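Side-chain contacts in DUF1214 domain-containing protein (Burkholderia cenocepacia, PDB 6ANS), which is of unknown function, belongs to the DUF1214 family and was crystallised with sodium and phosphate ions bound: residues Glu83-Ala88 against Tyr113-Gly118; Ala88-Phe93 against Cys120-Thr125; Leu134-Gln139 against Val168-Ser173; Val193-Leu198 against Thr204-Lys209. All blocks are in the same frame, centred on the assembly; numbering follows the deposited sequence. Where two conformers were deposited one is given.

Contact 1 (Glu83-Ala88 against Tyr113-Gly118)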
loop_
_atom_site.group_PDB
_atom_site.type_symbol
_atom_site.label_atom_id
_atom_site.label_comp_id
_atom_site.label_asym_id
_atom_site.label_seq_id
_atom_site.Cartn_x
_atom_site.Cartn_y
_atom_site.Cartn_z
ATOM N N GLU A 83 -0.322 -11.202 -0.238
ATOM C CA GLU A 83 -1.650 -10.697 0.099
ATOM C C GLU A 83 -2.675 -10.893 -1.017
ATOM O O GLU A 83 -3.839 -11.187 -0.729
ATOM C CB GLU A 83 -1.579 -9.209 0.480
ATOM C CG GLU A 83 -0.717 -8.931 1.703
ATOM C CD GLU A 83 -1.246 -9.604 2.967
ATOM O OE1 GLU A 83 -2.427 -10.017 2.985
ATOM O OE2 GLU A 83 -0.483 -9.706 3.950
ATOM N N PHE A 84 -2.285 -10.722 -2.283
ATOM C CA PHE A 84 -3.212 -10.798 -3.415
ATOM C C PHE A 84 -2.820 -11.904 -4.389
ATOM O O PHE A 84 -2.848 -11.711 -5.604
ATOM C CB PHE A 84 -3.305 -9.465 -4.163
ATOM C CG PHE A 84 -3.822 -8.346 -3.328
ATOM C CD1 PHE A 84 -5.188 -8.123 -3.218
ATOM C CD2 PHE A 84 -2.950 -7.541 -2.602
ATOM C CE1 PHE A 84 -5.679 -7.093 -2.415
ATOM C CE2 PHE A 84 -3.430 -6.515 -1.780
ATOM C CZ PHE A 84 -4.802 -6.289 -1.690
ATOM N N ALA A 85 -2.426 -13.069 -3.866
ATOM C CA ALA A 85 -1.921 -14.174 -4.677
ATOM C C ALA A 85 -2.866 -15.365 -4.742
ATOM O O ALA A 85 -2.475 -16.424 -5.240
ATOM C CB ALA A 85 -0.557 -14.629 -4.164
ATOM N N ASP A 86 -4.096 -15.235 -4.259
ATOM C CA ASP A 86 -5.031 -16.357 -4.254
ATOM C C ASP A 86 -5.836 -16.335 -5.551
ATOM O O ASP A 86 -6.746 -15.513 -5.716
ATOM C CB ASP A 86 -5.935 -16.302 -3.022
ATOM C CG ASP A 86 -6.845 -17.517 -2.901
ATOM O OD1 ASP A 86 -6.845 -18.370 -3.816
ATOM O OD2 ASP A 86 -7.535 -17.640 -1.866
ATOM N N GLY A 87 -5.516 -17.266 -6.459
ATOM C CA GLY A 87 -6.209 -17.362 -7.732
ATOM C C GLY A 87 -7.686 -17.670 -7.613
ATOM O O GLY A 87 -8.432 -17.451 -8.571
ATOM N N ALA A 88 -8.130 -18.179 -6.463
ATOM C CA ALA A 88 -9.561 -18.332 -6.231
ATOM C C ALA A 88 -10.222 -17.028 -5.809
ATOM O O ALA A 88 -11.452 -16.901 -5.906
ATOM C CB ALA A 88 -9.819 -19.392 -5.155
ATOM N N TYR A 113 -2.881 -4.676 -11.109
ATOM C CA TYR A 113 -2.351 -6.015 -11.269
ATOM C C TYR A 113 -3.199 -6.949 -10.428
ATOM O O TYR A 113 -3.529 -6.635 -9.279
ATOM C CB TYR A 113 -0.873 -6.047 -10.820
ATOM C CG TYR A 113 -0.114 -7.359 -10.895
ATOM C CD1 TYR A 113 0.988 -7.487 -11.729
ATOM C CD2 TYR A 113 -0.456 -8.446 -10.100
ATOM C CE1 TYR A 113 1.718 -8.665 -11.787
ATOM C CE2 TYR A 113 0.275 -9.637 -10.154
ATOM C CZ TYR A 113 1.367 -9.734 -10.994
ATOM O OH TYR A 113 2.103 -10.909 -11.061
ATOM N N ALA A 114 -3.544 -8.097 -10.996
ATOM C CA ALA A 114 -4.179 -9.162 -10.237
ATOM C C ALA A 114 -3.499 -10.483 -10.561
ATOM O O ALA A 114 -3.223 -10.781 -11.731
ATOM C CB ALA A 114 -5.676 -9.261 -10.536
ATOM N N ARG A 115 -3.247 -11.273 -9.521
ATOM C CA ARG A 115 -2.806 -12.644 -9.720
ATOM C C ARG A 115 -3.982 -13.475 -10.182
ATOM O O ARG A 115 -5.077 -13.381 -9.630
ATOM C CB ARG A 115 -2.233 -13.241 -8.434
ATOM C CG ARG A 115 -0.947 -12.605 -7.950
ATOM C CD ARG A 115 0.183 -12.826 -8.945
ATOM N NE ARG A 115 0.721 -14.180 -8.942
ATOM C CZ ARG A 115 1.940 -14.472 -9.385
ATOM N NH1 ARG A 115 2.718 -13.499 -9.852
ATOM N NH2 ARG A 115 2.387 -15.722 -9.372
ATOM N N VAL A 116 -3.764 -14.279 -11.215
ATOM C CA VAL A 116 -4.787 -15.171 -11.710
ATOM C C VAL A 116 -4.141 -16.541 -11.906
ATOM O O VAL A 116 -2.921 -16.687 -11.870
ATOM C CB VAL A 116 -5.425 -14.638 -13.013
ATOM C CG1 VAL A 116 -6.161 -13.309 -12.762
ATOM C CG2 VAL A 116 -4.358 -14.429 -14.068
ATOM N N ASP A 117 -4.987 -17.546 -12.100
ATOM C CA ASP A 117 -4.581 -18.905 -12.434
ATOM C C ASP A 117 -5.039 -19.177 -13.863
ATOM O O ASP A 117 -6.245 -19.213 -14.135
ATOM C CB ASP A 117 -5.216 -19.899 -11.460
ATOM C CG ASP A 117 -4.756 -21.331 -11.665
ATOM O OD1 ASP A 117 -4.324 -21.698 -12.777
ATOM O OD2 ASP A 117 -4.872 -22.111 -10.693
ATOM N N GLY A 118 -4.086 -19.408 -14.764
ATOM C CA GLY A 118 -4.437 -19.618 -16.163
ATOM C C GLY A 118 -5.318 -20.828 -16.428
ATOM O O GLY A 118 -5.849 -20.964 -17.538
HETATM O O HOH W 1 -5.227 -11.306 -7.371
#
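Ala-85 and Arg-115 bring the two backbones closest, with their CA atoms 5.3 Å apart. Residues 83-88 leave the end of helix 60-83, and Phe-84 is the first residue there to abandon helical backbone angles. Residues 113-115 are the last of strand 109-115, and the chain then runs on as a loop to Gly-118. The main side chain here is Arg-115. Its aliphatic root touches the turn after the helix: CG lies 3.1 Å from the carbonyl O of Phe-84 and 3.8 Å from CA of Ala-85. CG stands beside the backbone N (chi1 -66°), and bends at chi2 and chi3 carry the guanidinium out on the side of the strand where the Tyr-113 ring also extends. There NH1 donates to OH of Tyr-113 at 2.9 Å, with the hydroxyl tilted from the guanidinium plane. CG of Arg-115 also lies at the edge of the Tyr-113 ring, in its plane. The contact joins the loop that follows helix 60-83 to strand 109-115, an outermost strand, within this chain, of the antiparallel sheet 109-115, 188-196, 133-140 and 151-155. Water 1 bridges the backbones, within donating distance of O of Phe-84 (3.0 Å) and O of Arg-115 (3.1 Å). Further along, OD1 of Asp-86 accepts from N of Ala-88 at 2.9 Å, which makes an Asx turn. The donor sits above the carboxylate plane. The carbonyl O of Gly-87 accepts from Arg-212. Glu-83 points elsewhere, to a salt bridge with Arg-72 of the second subunit.

Contact 2 (Ala88-Phe93 against Cys120-Thr125)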
loop_
_atom_site.group_PDB
_atom_site.type_symbol
_atom_site.label_atom_id
_atom_site.label_comp_id
_atom_site.label_asym_id
_atom_site.label_seq_id
_atom_site.Cartn_x
_atom_site.Cartn_y
_atom_site.Cartn_z
ATOM N N ALA A 88 -8.130 -18.179 -6.463
ATOM C CA ALA A 88 -9.561 -18.332 -6.231
ATOM C C ALA A 88 -10.222 -17.028 -5.809
ATOM O O ALA A 88 -11.452 -16.901 -5.906
ATOM C CB ALA A 88 -9.819 -19.392 -5.155
ATOM N N TRP A 89 -9.437 -16.061 -5.349
ATOM C CA TRP A 89 -9.965 -14.802 -4.822
ATOM C C TRP A 89 -9.126 -13.643 -5.334
ATOM O O TRP A 89 -8.416 -12.979 -4.574
ATOM C CB TRP A 89 -10.028 -14.841 -3.293
ATOM C CG TRP A 89 -11.084 -15.796 -2.829
ATOM C CD1 TRP A 89 -10.907 -17.081 -2.397
ATOM C CD2 TRP A 89 -12.496 -15.557 -2.819
ATOM N NE1 TRP A 89 -12.124 -17.642 -2.084
ATOM C CE2 TRP A 89 -13.115 -16.728 -2.339
ATOM C CE3 TRP A 89 -13.295 -14.463 -3.164
ATOM C CZ2 TRP A 89 -14.495 -16.833 -2.186
ATOM C CZ3 TRP A 89 -14.671 -14.570 -3.017
ATOM C CH2 TRP A 89 -15.258 -15.751 -2.534
ATOM N N PRO A 90 -9.175 -13.383 -6.637
ATOM C CA PRO A 90 -8.325 -12.334 -7.199
ATOM C C PRO A 90 -8.768 -10.959 -6.717
ATOM O O PRO A 90 -9.937 -10.728 -6.401
ATOM C CB PRO A 90 -8.531 -12.492 -8.708
ATOM C CG PRO A 90 -9.931 -13.035 -8.836
ATOM C CD PRO A 90 -10.065 -13.980 -7.646
ATOM N N GLY A 91 -7.809 -10.040 -6.681
ATOM C CA GLY A 91 -8.106 -8.642 -6.436
ATOM C C GLY A 91 -7.008 -7.785 -7.016
ATOM O O GLY A 91 -5.856 -8.214 -7.117
ATOM N N PHE A 92 -7.377 -6.584 -7.444
ATOM C CA PHE A 92 -6.404 -5.644 -7.976
ATOM C C PHE A 92 -5.591 -4.980 -6.865
ATOM O O PHE A 92 -6.110 -4.659 -5.791
ATOM C CB PHE A 92 -7.111 -4.573 -8.812
ATOM C CG PHE A 92 -7.580 -5.060 -10.158
ATOM C CD1 PHE A 92 -6.668 -5.559 -11.088
ATOM C CD2 PHE A 92 -8.917 -5.007 -10.502
ATOM C CE1 PHE A 92 -7.093 -6.002 -12.339
ATOM C CE2 PHE A 92 -9.353 -5.450 -11.749
ATOM C CZ PHE A 92 -8.437 -5.950 -12.665
ATOM N N PHE A 93 -4.307 -4.769 -7.133
ATOM C CA PHE A 93 -3.505 -3.817 -6.384
ATOM C C PHE A 93 -2.647 -3.097 -7.413
ATOM O O PHE A 93 -2.617 -3.473 -8.581
ATOM C CB PHE A 93 -2.642 -4.502 -5.305
ATOM C CG PHE A 93 -1.547 -5.356 -5.882
ATOM C CD1 PHE A 93 -1.813 -6.651 -6.313
ATOM C CD2 PHE A 93 -0.258 -4.854 -6.017
ATOM C CE1 PHE A 93 -0.811 -7.443 -6.859
ATOM C CE2 PHE A 93 0.764 -5.646 -6.572
ATOM C CZ PHE A 93 0.476 -6.940 -6.998
ATOM N N CYS A 120 -8.094 -21.349 -14.753
ATOM C CA CYS A 120 -9.423 -20.948 -14.322
ATOM C C CYS A 120 -9.933 -19.847 -15.248
ATOM O O CYS A 120 -9.253 -19.446 -16.194
ATOM C CB CYS A 120 -9.378 -20.499 -12.851
ATOM S SG CYS A 120 -8.645 -21.785 -11.758
ATOM N N GLU A 121 -11.136 -19.348 -14.974
ATOM C CA GLU A 121 -11.711 -18.279 -15.782
ATOM C C GLU A 121 -12.132 -17.109 -14.899
ATOM O O GLU A 121 -12.582 -17.307 -13.766
ATOM C CB GLU A 121 -12.895 -18.803 -16.584
ATOM C CG GLU A 121 -12.509 -19.947 -17.532
ATOM C CD GLU A 121 -13.647 -20.318 -18.469
ATOM O OE1 GLU A 121 -14.765 -20.549 -17.971
ATOM O OE2 GLU A 121 -13.426 -20.357 -19.696
ATOM N N TYR A 122 -11.984 -15.892 -15.422
ATOM C CA TYR A 122 -12.216 -14.672 -14.663
ATOM C C TYR A 122 -13.068 -13.699 -15.466
ATOM O O TYR A 122 -12.996 -13.638 -16.700
ATOM C CB TYR A 122 -10.878 -13.994 -14.267
ATOM C CG TYR A 122 -10.018 -14.905 -13.419
ATOM C CD1 TYR A 122 -10.041 -14.836 -12.030
ATOM C CD2 TYR A 122 -9.209 -15.860 -14.015
ATOM C CE1 TYR A 122 -9.257 -15.687 -11.263
ATOM C CE2 TYR A 122 -8.430 -16.724 -13.265
ATOM C CZ TYR A 122 -8.456 -16.637 -11.894
ATOM O OH TYR A 122 -7.683 -17.500 -11.167
ATOM N N ARG A 123 -13.867 -12.934 -14.739
ATOM C CA ARG A 123 -14.653 -11.835 -15.285
ATOM C C ARG A 123 -14.115 -10.524 -14.722
ATOM O O ARG A 123 -13.995 -10.373 -13.499
ATOM C CB ARG A 123 -16.127 -11.994 -14.912
ATOM C CG ARG A 123 -17.091 -11.369 -15.873
ATOM C CD ARG A 123 -18.512 -11.354 -15.302
ATOM N NE ARG A 123 -18.826 -12.561 -14.542
ATOM C CZ ARG A 123 -19.280 -13.690 -15.076
ATOM N NH1 ARG A 123 -19.476 -13.780 -16.390
ATOM N NH2 ARG A 123 -19.541 -14.731 -14.293
ATOM N N VAL A 124 -13.773 -9.593 -15.604
ATOM C CA VAL A 124 -13.413 -8.231 -15.228
ATOM C C VAL A 124 -14.579 -7.337 -15.618
ATOM O O VAL A 124 -14.984 -7.322 -16.790
ATOM C CB VAL A 124 -12.115 -7.763 -15.901
ATOM C CG1 VAL A 124 -11.849 -6.307 -15.551
ATOM C CG2 VAL A 124 -10.945 -8.647 -15.479
ATOM N N THR A 125 -15.152 -6.642 -14.630
ATOM C CA THR A 125 -16.342 -5.827 -14.820
ATOM C C THR A 125 -16.128 -4.436 -14.234
ATOM O O THR A 125 -15.142 -4.164 -13.543
ATOM C CB THR A 125 -17.587 -6.468 -14.181
ATOM O OG1 THR A 125 -17.336 -6.755 -12.801
ATOM C CG2 THR A 125 -17.951 -7.750 -14.890
#
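Pro-90 sets its ring against one edge of Tyr-122. Its CG lies near the plane of the aromatic ring, 3.7 Å from CE1 and equally close to CD1. The contact ties the loop between helix 60-83 and strand 109-115 to strand 122-125, an inner strand of the mixed sheet 181-183, 167-173, 122-125 and 207-212. The backbones stay well apart, with the CA atoms of Pro-90 and Tyr-122 separated by 8.7 Å, so side chains span the gap. With CG of Tyr-122 beside its backbone N (chi1 -60°), the ring leans toward Gly-87, and its CD1-CE1 edge is turned to Pro-90. Its hydroxyl is held beyond Pro-90, by the carbonyl O of Gly-87 and the backbone N of Asp-117. These bonds fix the far end of the ring while the proline meets its flank.

Further along, Phe-92 and Val-124 make a wider apolar contact. The Phe-92 side chain also touches Leu-191 and Val-193 of strand 188-196 and Leu-208 of strand 207-212, so it lies between the two sheets. The Phe-92 ring meets Val-124 at its edge, where CZ lies 4.5 Å from CG1 of Val-124.

Contact 3 (Leu134-Gln139 against Val168-Ser173)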
loop_
_atom_site.group_PDB
_atom_site.type_symbol
_atom_site.label_atom_id
_atom_site.label_comp_id
_atom_site.label_asym_id
_atom_site.label_seq_id
_atom_site.Cartn_x
_atom_site.Cartn_y
_atom_site.Cartn_z
ATOM N N LEU A 134 -6.612 2.428 -22.428
ATOM C CA LEU A 134 -6.873 1.352 -21.478
ATOM C C LEU A 134 -6.436 0.041 -22.115
ATOM O O LEU A 134 -6.935 -0.305 -23.191
ATOM C CB LEU A 134 -8.364 1.314 -21.134
ATOM C CG LEU A 134 -8.830 0.136 -20.294
ATOM C CD1 LEU A 134 -8.212 0.256 -18.914
ATOM C CD2 LEU A 134 -10.355 0.137 -20.218
ATOM N N SER A 135 -5.489 -0.679 -21.495
ATOM C CA SER A 135 -5.054 -1.947 -22.064
ATOM C C SER A 135 -5.012 -3.020 -20.987
ATOM O O SER A 135 -4.848 -2.726 -19.797
ATOM C CB SER A 135 -3.697 -1.821 -22.788
ATOM O OG SER A 135 -2.615 -1.701 -21.885
ATOM N N PHE A 136 -5.204 -4.268 -21.423
ATOM C CA PHE A 136 -5.237 -5.438 -20.553
ATOM C C PHE A 136 -4.251 -6.460 -21.092
ATOM O O PHE A 136 -4.431 -6.952 -22.202
ATOM C CB PHE A 136 -6.633 -6.068 -20.488
ATOM C CG PHE A 136 -7.726 -5.131 -20.021
ATOM C CD1 PHE A 136 -8.069 -5.061 -18.684
ATOM C CD2 PHE A 136 -8.423 -4.339 -20.930
ATOM C CE1 PHE A 136 -9.081 -4.200 -18.252
ATOM C CE2 PHE A 136 -9.433 -3.490 -20.507
ATOM C CZ PHE A 136 -9.761 -3.424 -19.165
ATOM N N GLY A 137 -3.238 -6.802 -20.310
ATOM C CA GLY A 137 -2.298 -7.853 -20.672
ATOM C C GLY A 137 -2.307 -8.990 -19.669
ATOM O O GLY A 137 -2.311 -8.757 -18.459
ATOM N N THR A 138 -2.308 -10.224 -20.167
ATOM C CA THR A 138 -2.070 -11.347 -19.275
ATOM C C THR A 138 -0.625 -11.800 -19.432
ATOM O O THR A 138 -0.045 -11.698 -20.512
ATOM C CB THR A 138 -3.062 -12.494 -19.504
ATOM O OG1 THR A 138 -2.919 -13.027 -20.819
ATOM C CG2 THR A 138 -4.501 -11.989 -19.298
ATOM N N GLN A 139 -0.018 -12.203 -18.321
ATOM C CA GLN A 139 1.409 -12.478 -18.274
ATOM C C GLN A 139 1.647 -13.801 -17.560
ATOM O O GLN A 139 0.794 -14.297 -16.817
ATOM C CB GLN A 139 2.193 -11.349 -17.562
ATOM C CG GLN A 139 1.678 -9.916 -17.788
ATOM C CD GLN A 139 1.917 -9.390 -19.219
ATOM O OE1 GLN A 139 1.104 -8.633 -19.747
ATOM N NE2 GLN A 139 3.030 -9.793 -19.840
ATOM N N VAL A 168 -18.325 -2.437 -18.584
ATOM C CA VAL A 168 -17.239 -3.214 -19.148
ATOM C C VAL A 168 -17.427 -4.643 -18.681
ATOM O O VAL A 168 -17.662 -4.888 -17.491
ATOM C CB VAL A 168 -15.873 -2.676 -18.686
ATOM C CG1 VAL A 168 -14.780 -3.640 -19.037
ATOM C CG2 VAL A 168 -15.602 -1.326 -19.296
ATOM N N GLU A 169 -17.309 -5.579 -19.622
ATOM C CA GLU A 169 -17.399 -7.012 -19.369
ATOM C C GLU A 169 -16.265 -7.682 -20.134
ATOM O O GLU A 169 -16.289 -7.727 -21.369
ATOM C CB GLU A 169 -18.766 -7.528 -19.819
ATOM C CG GLU A 169 -18.922 -9.032 -19.856
ATOM C CD GLU A 169 -19.169 -9.641 -18.508
ATOM O OE1 GLU A 169 -19.028 -8.926 -17.507
ATOM O OE2 GLU A 169 -19.503 -10.842 -18.453
ATOM N N ILE A 170 -15.300 -8.242 -19.409
ATOM C CA ILE A 170 -14.114 -8.845 -20.006
ATOM C C ILE A 170 -13.895 -10.213 -19.381
ATOM O O ILE A 170 -13.928 -10.344 -18.152
ATOM C CB ILE A 170 -12.883 -7.942 -19.817
ATOM C CG1 ILE A 170 -13.078 -6.640 -20.593
ATOM C CG2 ILE A 170 -11.605 -8.641 -20.223
ATOM C CD1 ILE A 170 -12.177 -5.554 -20.162
ATOM N N VAL A 171 -13.666 -11.235 -20.211
ATOM C CA VAL A 171 -13.448 -12.589 -19.728
ATOM C C VAL A 171 -12.008 -12.998 -20.013
ATOM O O VAL A 171 -11.515 -12.854 -21.141
ATOM C CB VAL A 171 -14.438 -13.592 -20.339
ATOM C CG1 VAL A 171 -14.177 -14.977 -19.770
ATOM C CG2 VAL A 171 -15.857 -13.168 -20.040
ATOM N N LEU A 172 -11.339 -13.489 -18.982
ATOM C CA LEU A 172 -10.005 -14.050 -19.071
ATOM C C LEU A 172 -10.170 -15.564 -19.083
ATOM O O LEU A 172 -10.791 -16.128 -18.175
ATOM C CB LEU A 172 -9.160 -13.601 -17.876
ATOM C CG LEU A 172 -8.440 -12.253 -17.863
ATOM C CD1 LEU A 172 -9.298 -11.125 -18.355
ATOM C CD2 LEU A 172 -7.924 -11.956 -16.421
ATOM N N SER A 173 -9.630 -16.221 -20.101
ATOM C CA SER A 173 -9.778 -17.667 -20.153
ATOM C C SER A 173 -8.764 -18.255 -21.121
ATOM O O SER A 173 -8.410 -17.633 -22.126
ATOM C CB SER A 173 -11.197 -18.065 -20.577
ATOM O OG SER A 173 -11.365 -19.466 -20.475
#
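Ile-170 places its CD1 methyl over one face of the Phe-136 ring. The methyl stands 3.3 Å above the ring plane and is shifted from the centre toward the rim. Its distance to the ring centroid is 3.7 Å, 27° off the ring normal, which is CH-pi geometry. The nearest ring atom is CZ of Phe-136, 3.4 Å from CD1 of Ile-170, with CE2 next. CG of Phe-136 (chi1 -58°) and CG1 of Ile-170 (chi1 -65°) both stand beside their backbone N. Beyond CG1 the isoleucine chain is extended, and this carries its end methyl up to the ring.

Thr-138 and Leu-172 also meet, at a wider spacing. Here CG2 of the threonine comes 4.2 Å from CG of the leucine. The threonine thus offers its methyl to the contact, while OG1 is hydrogen-bonded to OG1 of Thr-152 and to O of Arg-183.

All four residues are buried. The contact is face-to-face packing of two sheets: strand 133-140 belongs to the antiparallel sheet, strand 167-173 to the mixed one. Val-182 of strand 181-183 fills in beside Thr-138, Ile-170 and Leu-172, Val-124 of strand 122-125 adjoins Ile-170 and Leu-172, and Val-193 of strand 188-196 flanks Phe-136.

Contact 4 (Val193-Leu198 against Thr204-Lys209). With PO4 (phosphate ion), chain E.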
loop_
_atom_site.group_PDB
_atom_site.type_symbol
_atom_site.label_atom_id
_atom_site.label_comp_id
_atom_site.label_asym_id
_atom_site.label_seq_id
_atom_site.Cartn_x
_atom_site.Cartn_y
_atom_site.Cartn_z
ATOM N N VAL A 193 -3.150 -4.275 -16.001
ATOM C CA VAL A 193 -4.006 -3.270 -16.617
ATOM C C VAL A 193 -3.245 -1.957 -16.643
ATOM O O VAL A 193 -2.671 -1.548 -15.622
ATOM C CB VAL A 193 -5.327 -3.109 -15.849
ATOM C CG1 VAL A 193 -6.249 -2.089 -16.572
ATOM C CG2 VAL A 193 -6.009 -4.444 -15.616
ATOM N N ARG A 194 -3.250 -1.287 -17.794
ATOM C CA ARG A 194 -2.730 0.072 -17.908
ATOM C C ARG A 194 -3.871 1.034 -18.205
ATOM O O ARG A 194 -4.602 0.862 -19.188
ATOM C CB ARG A 194 -1.664 0.182 -18.993
ATOM C CG ARG A 194 -0.359 -0.505 -18.630
ATOM C CD ARG A 194 0.568 -0.486 -19.808
ATOM N NE ARG A 194 1.913 -0.941 -19.493
ATOM C CZ ARG A 194 2.271 -2.224 -19.432
ATOM N NH1 ARG A 194 1.368 -3.191 -19.626
ATOM N NH2 ARG A 194 3.537 -2.540 -19.176
ATOM N N GLN A 195 -4.024 2.040 -17.359
ATOM C CA GLN A 195 -4.845 3.200 -17.676
ATOM C C GLN A 195 -3.903 4.382 -17.864
ATOM O O GLN A 195 -3.239 4.810 -16.911
ATOM C CB GLN A 195 -5.877 3.471 -16.585
ATOM C CG GLN A 195 -6.602 2.217 -16.085
ATOM C CD GLN A 195 -7.913 2.583 -15.404
ATOM O OE1 GLN A 195 -8.478 3.635 -15.697
ATOM N NE2 GLN A 195 -8.417 1.711 -14.522
ATOM N N THR A 196 -3.848 4.917 -19.077
ATOM C CA THR A 196 -2.888 5.960 -19.409
ATOM C C THR A 196 -3.627 7.280 -19.565
ATOM O O THR A 196 -4.491 7.417 -20.439
ATOM C CB THR A 196 -2.126 5.618 -20.688
ATOM O OG1 THR A 196 -1.481 4.354 -20.530
ATOM C CG2 THR A 196 -1.072 6.690 -20.971
ATOM N N PHE A 197 -3.269 8.256 -18.740
ATOM C CA PHE A 197 -3.994 9.519 -18.677
ATOM C C PHE A 197 -3.297 10.579 -19.520
ATOM O O PHE A 197 -2.089 10.808 -19.368
ATOM C CB PHE A 197 -4.119 10.006 -17.230
ATOM C CG PHE A 197 -4.976 9.120 -16.391
ATOM C CD1 PHE A 197 -6.349 9.291 -16.369
ATOM C CD2 PHE A 197 -4.410 8.074 -15.668
ATOM C CE1 PHE A 197 -7.148 8.454 -15.621
ATOM C CE2 PHE A 197 -5.199 7.227 -14.913
ATOM C CZ PHE A 197 -6.578 7.418 -14.893
ATOM N N LEU A 198 -4.053 11.218 -20.412
ATOM C CA LEU A 198 -3.555 12.471 -20.953
ATOM C C LEU A 198 -3.463 13.509 -19.838
ATOM O O LEU A 198 -2.488 14.263 -19.763
ATOM C CB LEU A 198 -4.467 12.980 -22.083
ATOM C CG LEU A 198 -4.498 12.261 -23.435
ATOM C CD1 LEU A 198 -5.592 12.850 -24.325
ATOM C CD2 LEU A 198 -3.143 12.302 -24.128
ATOM N N THR A 204 -11.554 10.389 -16.053
ATOM C CA THR A 204 -12.039 9.549 -14.978
ATOM C C THR A 204 -11.524 8.139 -15.187
ATOM O O THR A 204 -11.665 7.613 -16.301
ATOM C CB THR A 204 -13.568 9.562 -14.981
ATOM O OG1 THR A 204 -14.032 10.899 -14.718
ATOM C CG2 THR A 204 -14.120 8.605 -13.936
ATOM N N PRO A 205 -10.936 7.496 -14.167
ATOM C CA PRO A 205 -10.430 6.131 -14.355
ATOM C C PRO A 205 -11.568 5.141 -14.509
ATOM O O PRO A 205 -12.646 5.302 -13.934
ATOM C CB PRO A 205 -9.646 5.845 -13.062
ATOM C CG PRO A 205 -9.429 7.155 -12.400
ATOM C CD PRO A 205 -10.518 8.081 -12.877
ATOM N N ALA A 206 -11.300 4.082 -15.258
ATOM C CA ALA A 206 -12.205 2.949 -15.236
ATOM C C ALA A 206 -12.165 2.334 -13.843
ATOM O O ALA A 206 -11.118 2.308 -13.190
ATOM C CB ALA A 206 -11.792 1.931 -16.305
ATOM N N GLN A 207 -13.309 1.861 -13.374
ATOM C CA GLN A 207 -13.429 1.238 -12.059
ATOM C C GLN A 207 -13.700 -0.237 -12.294
ATOM O O GLN A 207 -14.808 -0.616 -12.694
ATOM C CB GLN A 207 -14.542 1.904 -11.253
ATOM C CG GLN A 207 -14.190 3.319 -10.906
ATOM C CD GLN A 207 -15.247 4.269 -11.390
ATOM O OE1 GLN A 207 -16.187 4.613 -10.664
ATOM N NE2 GLN A 207 -15.118 4.685 -12.657
ATOM N N LEU A 208 -12.687 -1.059 -12.072
ATOM C CA LEU A 208 -12.720 -2.454 -12.474
ATOM C C LEU A 208 -12.635 -3.351 -11.258
ATOM O O LEU A 208 -11.868 -3.080 -10.335
ATOM C CB LEU A 208 -11.559 -2.790 -13.433
ATOM C CG LEU A 208 -11.433 -1.869 -14.641
ATOM C CD1 LEU A 208 -10.150 -2.110 -15.398
ATOM C CD2 LEU A 208 -12.661 -2.051 -15.550
ATOM N N LYS A 209 -13.394 -4.441 -11.305
ATOM C CA LYS A 209 -13.321 -5.528 -10.344
ATOM C C LYS A 209 -13.044 -6.827 -11.100
ATOM O O LYS A 209 -13.449 -6.990 -12.261
ATOM C CB LYS A 209 -14.640 -5.645 -9.551
HETATM P P PO4 E . 5.078 0.869 -19.462
HETATM O O1 PO4 E . 4.781 1.780 -20.629
HETATM O O2 PO4 E . 6.202 1.489 -18.694
HETATM O O3 PO4 E . 3.867 0.683 -18.583
HETATM O O4 PO4 E . 5.476 -0.467 -20.039
#
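The Phe-197 ring has CB of Pro-205 at its edge, in plane, and O of Ala-206 lies in the amide plane of Gln-195. NE2 of Gln-195 donates to this O of Ala-206 at 3.1 Å, almost straight (178°). OE1 of Gln-195 accepts from N of Ala-206 at 2.9 Å. That bond is more bent (140°), with its donor tilted from the carbonyl plane. The pair of bonds fixes the rotation of the amide and takes up both N and O of Ala-206. NE2 also donates to OE1 of Gln-112. CZ of Phe-197 lies 3.8 Å from CG of Pro-205, and the two side chains cross at about a right angle. Further on, Val-193 CG1 meets Leu-208 CD1 at 4.1 Å.

Arg-194 extends to the other side of its strand. It holds a phosphate, probably from the crystallisation liquor, at the guanidinium edge. NE of Arg-194 donates to phosphate O3 at 2.7 Å and NH2 to O4 at 3.0 Å. NH2 also bonds to O of Gly-271. Tyr-111, Tyr-278 and Arg-366 complete the phosphate site.

The two segments run antiparallel, yet they belong to different sheets. Strand 188-196 lies between strands 109-115 and 133-140. Strand 207-212 is, within this chain, an outermost strand of the mixed sheet, with Leu-208 resting on Phe-136 of strand 133-140.

Contact 3 is the buried one, made of apolar side chains between the two sheets. Contacts 2 and 4 are partly buried, and contact 1 lies at the surface, where a water and an arginine stem do the joining. Contact 4 differs by its amide-to-backbone bonds. Contacts 1 and 2 share Ala-88 and alternate along the chain, so the loop after helix 60-83 is tied first to strand 109-115 and then to strand 122-125. Contacts 2 and 3 use neighbouring strands of the mixed sheet, and contacts 3 and 4 use neighbouring strands of the antiparallel one. A backbone hydrogen bond from N of Ser-135 to O of Arg-194 joins contacts 3 and 4.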